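Local coordinates for C2 domain protein (Scophthalmus maximus, PDB 3W56) that binds calcium through a C2 domain, probably of the kind that docks on phospholipid membranes, and may belong to a pore-forming family, at residues Ser59-His62 with Asn63-Asn66. Sequence-based numbering, arbitrary orientation.
Sequences SVNH and NNAN
Asn61 and Asn64 join their side-chain amides across a bend of the chain, an example of how a loop without regular structure can be shaped by its own polar groups. The hydrogen bond runs from ND2 of Asn64 to OD1 of Asn61 over 2.9 Å. It is moderately bent, at 152°, and the donor sits above the acceptor's carbonyl plane, while OD1 lies close to the amide plane of Asn64; the two amides are turned 65° apart. CG of Asn64 stands anti to the backbone N (chi1 -165°), which brings the amide round to Asn61. The other branch closes an Asx turn: OD1 accepts from Asn66 N at 2.9 Å, so both branches are engaged, which restrains the amide's rotation. An alanine in place of Asn64 would probably leave Asn61 OD1 without this mate and let the turn at Asn66 relax. Between strands 53-57 and 73-78 of the C2 β-sandwich, this loop carries Asn63, part of a calcium site seen in this protein, though no calcium is bound to this chain here; Asn63 N donates to Asp43 OD1. A water lies within hydrogen-bonding distance of both carbonyls, 2.6 Å from Asn61 O and 2.8 Å from Asn64 O.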
ATOM      1  N   SER A  59      -9.047   1.130  -5.038  1.00 14.94           N
ATOM      2  CA  SER A  59      -9.889   2.226  -5.474  1.00 20.09           C
ATOM      3  C   SER A  59      -9.423   3.576  -4.902  1.00 19.35           C
ATOM      4  O   SER A  59      -8.627   3.669  -3.950  1.00 14.47           O
ATOM      5  CB  SER A  59     -11.380   1.924  -5.154  1.00 15.76           C
ATOM      6  OG  SER A  59     -11.627   1.966  -3.724  1.00 17.99           O
ATOM      7  N   VAL A  60      -9.838   4.646  -5.560  1.00 17.33           N
ATOM      8  CA  VAL A  60      -9.578   5.995  -5.132  1.00 18.40           C
ATOM      9  C   VAL A  60     -10.545   6.376  -4.022  1.00 18.65           C
ATOM     10  O   VAL A  60     -11.788   6.193  -4.102  1.00 18.30           O
ATOM     11  CB  VAL A  60      -9.671   6.998  -6.288  1.00 22.37           C
ATOM     12  CG1 VAL A  60      -9.415   8.390  -5.753  1.00 22.31           C
ATOM     13  CG2 VAL A  60      -8.692   6.592  -7.368  1.00 23.42           C
ATOM     14  N   ASN A  61      -9.941   6.792  -2.924  1.00 14.88           N
ATOM     15  CA  ASN A  61     -10.720   7.319  -1.811  1.00 19.62           C
ATOM     16  C   ASN A  61     -10.715   8.846  -1.905  1.00 21.16           C
ATOM     17  O   ASN A  61      -9.783   9.553  -1.470  1.00 20.11           O
ATOM     18  CB  ASN A  61     -10.227   6.723  -0.482  1.00 15.72           C
ATOM     19  CG  ASN A  61     -11.202   6.937   0.696  1.00 17.92           C
ATOM     20  OD1 ASN A  61     -11.746   8.031   0.880  1.00 20.46           O
ATOM     21  ND2 ASN A  61     -11.330   5.925   1.555  1.00 18.62           N
ATOM     22  N   HIS A  62     -11.794   9.338  -2.524  1.00 24.88           N
ATOM     23  CA  HIS A  62     -11.889  10.740  -2.931  1.00 28.53           C
ATOM     24  C   HIS A  62     -12.008  11.760  -1.812  1.00 24.70           C
ATOM     25  O   HIS A  62     -12.715  11.519  -0.819  1.00 28.22           O
ATOM     26  CB  HIS A  62     -13.090  10.904  -3.865  1.00 27.47           C
ATOM     27  CG  HIS A  62     -12.890  10.292  -5.218  1.00 28.62           C
ATOM     28  ND1 HIS A  62     -13.465   9.094  -5.593  1.00 30.53           N
ATOM     29  CD2 HIS A  62     -12.124  10.686  -6.267  1.00 28.46           C
ATOM     30  CE1 HIS A  62     -13.105   8.807  -6.832  1.00 24.47           C
ATOM     31  NE2 HIS A  62     -12.284   9.750  -7.259  1.00 31.28           N
ATOM     32  N   ASN A  63     -11.299  12.887  -1.958  1.00 25.75           N
ATOM     33  CA  ASN A  63     -11.475  14.024  -1.048  1.00 24.65           C
ATOM     34  C   ASN A  63     -11.346  13.581   0.395  1.00 31.63           C
ATOM     35  O   ASN A  63     -12.216  13.855   1.225  1.00 30.42           O
ATOM     36  CB  ASN A  63     -12.860  14.648  -1.290  1.00 35.27           C
ATOM     37  CG  ASN A  63     -13.100  15.894  -0.452  1.00 40.18           C
ATOM     38  OD1 ASN A  63     -12.249  16.781  -0.397  1.00 44.94           O
ATOM     39  ND2 ASN A  63     -14.270  15.963   0.217  1.00 46.41           N
ATOM     40  N   ASN A  64     -10.258  12.889   0.708  1.00 26.78           N
ATOM     41  CA  ASN A  64     -10.077  12.301   2.036  1.00 22.33           C
ATOM     42  C   ASN A  64      -8.603  12.321   2.468  1.00 20.77           C
ATOM     43  O   ASN A  64      -7.748  11.639   1.872  1.00 20.55           O
ATOM     44  CB  ASN A  64     -10.623  10.884   2.024  1.00 22.65           C
ATOM     45  CG  ASN A  64     -10.820  10.328   3.428  1.00 17.84           C
ATOM     46  OD1 ASN A  64     -10.325  10.906   4.371  1.00 20.41           O
ATOM     47  ND2 ASN A  64     -11.503   9.206   3.542  1.00 17.00           N
ATOM     48  N   ALA A  65      -8.290  13.097   3.506  1.00 16.62           N
ATOM     49  CA  ALA A  65      -6.936  13.170   4.006  1.00 20.65           C
ATOM     50  C   ALA A  65      -6.581  11.986   4.902  1.00 17.77           C
ATOM     51  O   ALA A  65      -5.394  11.778   5.239  1.00 17.03           O
ATOM     52  CB  ALA A  65      -6.740  14.462   4.797  1.00 24.16           C
ATOM     53  N   ASN A  66      -7.596  11.229   5.318  1.00 14.54           N
ATOM     54  CA  ASN A  66      -7.344  10.090   6.199  1.00 10.64           C
ATOM     55  C   ASN A  66      -8.180   8.894   5.760  1.00 12.62           C
ATOM     56  O   ASN A  66      -9.053   8.390   6.504  1.00 15.62           O
ATOM     57  CB  ASN A  66      -7.713  10.430   7.638  1.00 13.85           C
ATOM     58  CG  ASN A  66      -7.001  11.668   8.146  1.00 15.05           C
ATOM     59  OD1 ASN A  66      -5.817  11.613   8.538  1.00 16.87           O
ATOM     60  ND2 ASN A  66      -7.708  12.818   8.114  1.00 20.15           N
TER
HETATM   61  O   HOH W   1      -7.638   9.630  -0.040  1.00 15.51           O